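Local coordinates for chitinase (Thermococcus chitonophagus, PDB 5XSW), which probably hydrolyses chitin as an endochitinase, this chain being the C-terminal part of a longer protein, captured with sugar in its binding pocket, at residues G44-I49 with Y59-N64; V361-F366 with G373-V378. One frame throughout, in Å; residues are numbered along the deposited sequence.

How the interactions relate
Interaction 1 is a surface contact on the N-terminal beta domain, where strand 45-51 of one sheet faces strand 58-62 of another. Interaction 2 is buried in the helical domain and packs helix 362-365 on the first turn of helix 374-386, next to the glycan pocket. They share no secondary-structure element, follow one another along the chain, and are about 28 Å apart at their nearest atoms. Both place aliphatic carbon over an aromatic face without a direct hydrogen bond across the segments. Their polar parts differ: a water joins the two strands in interaction 1, whereas the polar bonds of interaction 2 are made within a segment or to other parts of the helical domain, among them His374 to Glu213 of the pocket.

Interaction 1: residues G44-I49 with Y59-N64; sequences GKVLSI and YNVNGN
Tyr59 and Ile49 make the main contact, with the terminal methyl of the isoleucine lying over one face of the phenol ring. Ile49 CD1 is 4.0 Å from the centroid of the Tyr59 ring and 26° off the ring normal, a CH-pi geometry displaced toward the CG and CD2 side. The CD1 atom of Ile49 comes within 3.7 Å of Tyr59 CG. Val46 meets the far end of the ring obliquely, its CG1 3.7 Å from Tyr59 CZ. The other methyl, Val46 CG2, reaches Val61 CG2 at a looser 4.2 Å. The axes of the two strand segments run nearly antiparallel (167°) but 9.3 Å apart, with no direct hydrogen bond between the segments; this is side-chain packing between two antiparallel sheets, consistent with a beta-sandwich. Leu47 and Ser48 both pair with Glu87 of strand 80-89, a classic beta bulge. Water 1 lies in the ring plane at the edge of Tyr59, 2.8 Å from its OH, and donates to Val46 O at 2.7 Å. Tyr59 has CG between its backbone N and carbonyl carbon (chi1 69°), which carries the ring across from Ile49 toward Val46 and puts its OH at this water. Replacing the tyrosine by a serine would probably strip Ile49 CD1 of its aromatic face and leave the water without its link to the second strand.

Interaction 2: residues V361-F366 with G373-V378; sequences VLWKEF and GHVPTV
The first turn of helix 374-386, which brings His374 into the glycan pocket, receives the indole of Trp363 from the short helix 362-365 against Pro376 and Val375. The proline sits over the six-membered ring: Pro376 CD is 4.1 Å from its centroid and only 1° off the normal, so this CH-pi contact is almost perpendicular to the plane. The other ring carbons of the proline approach the outer carbons of the indole, Pro376 CB lying 3.6 Å from Trp363 CZ2 and Pro376 CG 3.9 Å from Trp363 CH2. Against the opposite face lies the aliphatic chain of Lys364, whose CG is 3.5 Å above the indole plane of Trp363. The indole is therefore sandwiched between saturated carbons. At its base, Val375 CG1 comes obliquely, 3.9 Å from Trp363 CB. That methyl is anti to the backbone N of Val375 (chi1 170°), which turns it to the tryptophan. The pairing thus joins two helices that follow one another in the chain, linked by a short non-helical connection. Gly373 is the N-cap of the second helix, and its O takes two donors, Thr377 N at 3.0 Å and Thr377 OG1 at 2.7 Å. The hydroxyl approaches from above the carbonyl plane, 47° out of it, and ties the Thr377 side chain back to the helix start. His374 precedes the packed pair Val375 and Pro376 and touches a bound N-acetylglucosamine. Its ND1 is hydrogen-bonded to Asp333 and its NE2 to Glu213, a pocket residue, which fixes the rotation of the imidazole; Val375 also packs on Asp333.

Interaction 1: residues G44-I49 with Y59-N64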
loop_
_atom_site.group_PDB
_atom_site.type_symbol
_atom_site.label_atom_id
_atom_site.label_comp_id
_atom_site.label_asym_id
_atom_site.label_seq_id
_atom_site.Cartn_x
_atom_site.Cartn_y
_atom_site.Cartn_z
ATOM N N GLY A 44 -14.398 17.446 -39.853
ATOM C CA GLY A 44 -13.189 17.743 -40.601
ATOM C C GLY A 44 -12.136 16.650 -40.441
ATOM O O GLY A 44 -12.395 15.612 -39.824
ATOM N N LYS A 45 -10.944 16.880 -40.976
ATOM C CA LYS A 45 -9.879 15.880 -40.919
ATOM C C LYS A 45 -8.852 16.380 -39.944
ATOM O O LYS A 45 -8.394 17.513 -40.067
ATOM C CB LYS A 45 -9.234 15.647 -42.293
ATOM C CG LYS A 45 -7.899 14.861 -42.221
ATOM C CD LYS A 45 -7.340 14.490 -43.629
ATOM C CE LYS A 45 -7.486 12.984 -43.944
ATOM N NZ LYS A 45 -6.849 12.545 -45.253
ATOM N N VAL A 46 -8.499 15.573 -38.945
ATOM C CA VAL A 46 -7.491 16.043 -38.002
ATOM C C VAL A 46 -6.123 16.039 -38.703
ATOM O O VAL A 46 -5.678 14.993 -39.186
ATOM C CB VAL A 46 -7.424 15.169 -36.720
ATOM C CG1 VAL A 46 -6.279 15.663 -35.819
ATOM C CG2 VAL A 46 -8.761 15.171 -35.987
ATOM N N LEU A 47 -5.455 17.186 -38.732
ATOM C CA LEU A 47 -4.111 17.277 -39.317
ATOM C C LEU A 47 -3.010 17.043 -38.283
ATOM O O LEU A 47 -2.033 16.357 -38.541
ATOM C CB LEU A 47 -3.907 18.649 -39.958
ATOM C CG LEU A 47 -4.856 18.968 -41.131
ATOM C CD1 LEU A 47 -4.911 20.460 -41.436
ATOM C CD2 LEU A 47 -4.426 18.212 -42.355
ATOM N N SER A 48 -3.169 17.642 -37.112
ATOM C CA SER A 48 -2.210 17.464 -36.029
ATOM C C SER A 48 -2.785 17.907 -34.673
ATOM O O SER A 48 -3.576 18.853 -34.595
ATOM C CB SER A 48 -0.959 18.275 -36.309
ATOM O OG SER A 48 -1.269 19.632 -36.051
ATOM N N ILE A 49 -2.366 17.227 -33.606
ATOM C CA ILE A 49 -2.681 17.647 -32.250
ATOM C C ILE A 49 -1.356 17.617 -31.499
ATOM O O ILE A 49 -0.725 16.548 -31.412
ATOM C CB ILE A 49 -3.708 16.700 -31.582
ATOM C CG1 ILE A 49 -5.001 16.636 -32.382
ATOM C CG2 ILE A 49 -3.966 17.104 -30.132
ATOM C CD1 ILE A 49 -6.094 15.757 -31.730
ATOM N N TYR A 59 -3.700 10.438 -30.062
ATOM C CA TYR A 59 -5.130 10.603 -30.323
ATOM C C TYR A 59 -5.574 9.580 -31.291
ATOM O O TYR A 59 -4.762 9.006 -32.019
ATOM C CB TYR A 59 -5.459 12.017 -30.841
ATOM C CG TYR A 59 -4.951 12.325 -32.236
ATOM C CD1 TYR A 59 -5.694 11.974 -33.361
ATOM C CD2 TYR A 59 -3.737 13.002 -32.421
ATOM C CE1 TYR A 59 -5.220 12.252 -34.660
ATOM C CE2 TYR A 59 -3.253 13.287 -33.703
ATOM C CZ TYR A 59 -4.002 12.907 -34.814
ATOM O OH TYR A 59 -3.545 13.193 -36.081
ATOM N N ASN A 60 -6.863 9.306 -31.297
ATOM C CA ASN A 60 -7.383 8.464 -32.349
ATOM C C ASN A 60 -8.737 9.019 -32.814
ATOM O O ASN A 60 -9.377 9.795 -32.095
ATOM C CB ASN A 60 -7.491 7.014 -31.897
ATOM C CG ASN A 60 -8.769 6.714 -31.187
ATOM O OD1 ASN A 60 -9.802 6.447 -31.821
ATOM N ND2 ASN A 60 -8.721 6.725 -29.850
ATOM N N VAL A 61 -9.133 8.648 -34.028
ATOM C CA VAL A 61 -10.359 9.162 -34.652
ATOM C C VAL A 61 -11.314 8.024 -34.910
ATOM O O VAL A 61 -10.945 6.999 -35.444
ATOM C CB VAL A 61 -10.062 9.890 -35.992
ATOM C CG1 VAL A 61 -11.381 10.396 -36.654
ATOM C CG2 VAL A 61 -9.068 11.021 -35.769
ATOM N N ASN A 62 -12.553 8.182 -34.505
ATOM C CA ASN A 62 -13.537 7.175 -34.832
ATOM C C ASN A 62 -14.792 7.882 -35.354
ATOM O O ASN A 62 -15.613 8.379 -34.567
ATOM C CB ASN A 62 -13.840 6.327 -33.608
ATOM C CG ASN A 62 -14.712 5.158 -33.931
ATOM O OD1 ASN A 62 -14.705 4.670 -35.058
ATOM N ND2 ASN A 62 -15.488 4.706 -32.953
ATOM N N GLY A 63 -14.902 7.996 -36.678
ATOM C CA GLY A 63 -15.969 8.794 -37.269
ATOM C C GLY A 63 -15.792 10.258 -36.927
ATOM O O GLY A 63 -14.749 10.836 -37.192
ATOM N N ASN A 64 -16.812 10.859 -36.320
ATOM C CA ASN A 64 -16.744 12.267 -35.955
ATOM C C ASN A 64 -16.092 12.484 -34.555
ATOM O O ASN A 64 -15.878 13.618 -34.141
ATOM C CB ASN A 64 -18.148 12.869 -35.987
ATOM C CG ASN A 64 -18.770 12.842 -37.425
ATOM O OD1 ASN A 64 -18.051 12.840 -38.443
ATOM N ND2 ASN A 64 -20.093 12.806 -37.492
HETATM O O HOH W 1 -5.273 12.452 -38.218
#

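Interaction 2: residues V361-F366 with G373-V378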
loop_
_atom_site.group_PDB
_atom_site.type_symbol
_atom_site.label_atom_id
_atom_site.label_comp_id
_atom_site.label_asym_id
_atom_site.label_seq_id
_atom_site.Cartn_x
_atom_site.Cartn_y
_atom_site.Cartn_z
ATOM N N VAL A 361 -23.255 -19.954 -9.498
ATOM C CA VAL A 361 -22.463 -19.502 -8.335
ATOM C C VAL A 361 -21.098 -19.104 -8.884
ATOM O O VAL A 361 -20.248 -19.957 -9.119
ATOM C CB VAL A 361 -22.328 -20.577 -7.304
ATOM C CG1 VAL A 361 -21.696 -20.041 -6.004
ATOM C CG2 VAL A 361 -23.720 -21.186 -7.007
ATOM N N LEU A 362 -20.899 -17.806 -9.075
ATOM C CA LEU A 362 -19.654 -17.283 -9.653
ATOM C C LEU A 362 -18.402 -17.805 -8.910
ATOM O O LEU A 362 -17.467 -18.295 -9.547
ATOM C CB LEU A 362 -19.710 -15.755 -9.669
ATOM C CG LEU A 362 -18.533 -15.078 -10.364
ATOM C CD1 LEU A 362 -18.616 -15.216 -11.930
ATOM C CD2 LEU A 362 -18.450 -13.620 -9.952
ATOM N N TRP A 363 -18.405 -17.799 -7.577
ATOM C CA TRP A 363 -17.149 -18.058 -6.886
ATOM C C TRP A 363 -16.723 -19.511 -7.059
ATOM O O TRP A 363 -15.550 -19.808 -7.034
ATOM C CB TRP A 363 -17.217 -17.695 -5.395
ATOM C CG TRP A 363 -18.074 -18.540 -4.527
ATOM C CD1 TRP A 363 -19.399 -18.310 -4.174
ATOM C CD2 TRP A 363 -17.672 -19.716 -3.834
ATOM N NE1 TRP A 363 -19.836 -19.328 -3.349
ATOM C CE2 TRP A 363 -18.786 -20.173 -3.096
ATOM C CE3 TRP A 363 -16.479 -20.440 -3.777
ATOM C CZ2 TRP A 363 -18.738 -21.317 -2.323
ATOM C CZ3 TRP A 363 -16.432 -21.568 -2.976
ATOM C CH2 TRP A 363 -17.553 -21.993 -2.267
ATOM N N LYS A 364 -17.674 -20.415 -7.255
ATOM C CA LYS A 364 -17.326 -21.825 -7.466
ATOM C C LYS A 364 -16.803 -22.076 -8.864
ATOM O O LYS A 364 -15.898 -22.878 -9.065
ATOM C CB LYS A 364 -18.539 -22.714 -7.188
ATOM C CG LYS A 364 -18.840 -22.828 -5.700
ATOM C CD LYS A 364 -19.969 -23.845 -5.512
ATOM C CE LYS A 364 -20.556 -23.767 -4.108
ATOM N NZ LYS A 364 -21.731 -24.684 -3.941
ATOM N N GLU A 365 -17.355 -21.372 -9.827
ATOM C CA GLU A 365 -16.894 -21.534 -11.200
ATOM C C GLU A 365 -15.498 -20.976 -11.405
ATOM O O GLU A 365 -14.776 -21.460 -12.257
ATOM C CB GLU A 365 -17.840 -20.842 -12.148
ATOM C CG GLU A 365 -19.007 -21.680 -12.477
ATOM C CD GLU A 365 -19.123 -21.828 -13.965
ATOM O OE1 GLU A 365 -18.076 -22.110 -14.604
ATOM O OE2 GLU A 365 -20.249 -21.626 -14.487
ATOM N N PHE A 366 -15.173 -19.903 -10.697
ATOM C CA PHE A 366 -13.916 -19.209 -10.896
ATOM C C PHE A 366 -12.883 -19.473 -9.813
ATOM O O PHE A 366 -11.830 -18.863 -9.805
ATOM C CB PHE A 366 -14.164 -17.716 -11.049
ATOM C CG PHE A 366 -14.615 -17.322 -12.420
ATOM C CD1 PHE A 366 -15.918 -17.526 -12.818
ATOM C CD2 PHE A 366 -13.730 -16.773 -13.315
ATOM C CE1 PHE A 366 -16.330 -17.170 -14.082
ATOM C CE2 PHE A 366 -14.133 -16.414 -14.580
ATOM C CZ PHE A 366 -15.437 -16.618 -14.966
ATOM N N GLY A 373 -12.044 -20.093 3.231
ATOM C CA GLY A 373 -13.470 -20.050 2.870
ATOM C C GLY A 373 -14.036 -18.634 3.001
ATOM O O GLY A 373 -15.235 -18.457 3.280
ATOM N N HIS A 374 -13.189 -17.640 2.710
ATOM C CA HIS A 374 -13.516 -16.236 2.955
ATOM C C HIS A 374 -14.819 -15.819 2.243
ATOM O O HIS A 374 -15.729 -15.284 2.873
ATOM C CB HIS A 374 -12.355 -15.323 2.478
ATOM C CG HIS A 374 -12.408 -13.930 3.030
ATOM N ND1 HIS A 374 -13.309 -12.982 2.568
ATOM C CD2 HIS A 374 -11.646 -13.307 3.969
ATOM C CE1 HIS A 374 -13.082 -11.826 3.172
ATOM N NE2 HIS A 374 -12.090 -11.998 4.045
ATOM N N VAL A 375 -14.898 -16.044 0.930
ATOM C CA VAL A 375 -16.057 -15.576 0.145
ATOM C C VAL A 375 -17.386 -16.279 0.565
ATOM O O VAL A 375 -18.349 -15.594 0.912
ATOM C CB VAL A 375 -15.815 -15.723 -1.400
ATOM C CG1 VAL A 375 -17.132 -15.464 -2.225
ATOM C CG2 VAL A 375 -14.766 -14.706 -1.814
ATOM N N PRO A 376 -17.435 -17.620 0.570
ATOM C CA PRO A 376 -18.709 -18.218 1.001
ATOM C C PRO A 376 -19.088 -17.857 2.461
ATOM O O PRO A 376 -20.259 -17.744 2.770
ATOM C CB PRO A 376 -18.459 -19.746 0.890
ATOM C CG PRO A 376 -16.923 -19.905 0.927
ATOM C CD PRO A 376 -16.443 -18.655 0.164
ATOM N N THR A 377 -18.125 -17.727 3.351
ATOM C CA THR A 377 -18.459 -17.332 4.731
ATOM C C THR A 377 -19.107 -15.947 4.775
ATOM O O THR A 377 -20.152 -15.763 5.399
ATOM C CB THR A 377 -17.194 -17.323 5.637
ATOM O OG1 THR A 377 -16.593 -18.633 5.638
ATOM C CG2 THR A 377 -17.525 -16.927 7.115
ATOM N N VAL A 378 -18.467 -14.968 4.138
ATOM C CA VAL A 378 -18.905 -13.582 4.266
ATOM C C VAL A 378 -20.278 -13.443 3.577
ATOM O O VAL A 378 -21.203 -12.779 4.062
ATOM C CB VAL A 378 -17.856 -12.622 3.643
ATOM C CG1 VAL A 378 -18.430 -11.214 3.494
ATOM C CG2 VAL A 378 -16.560 -12.564 4.595
#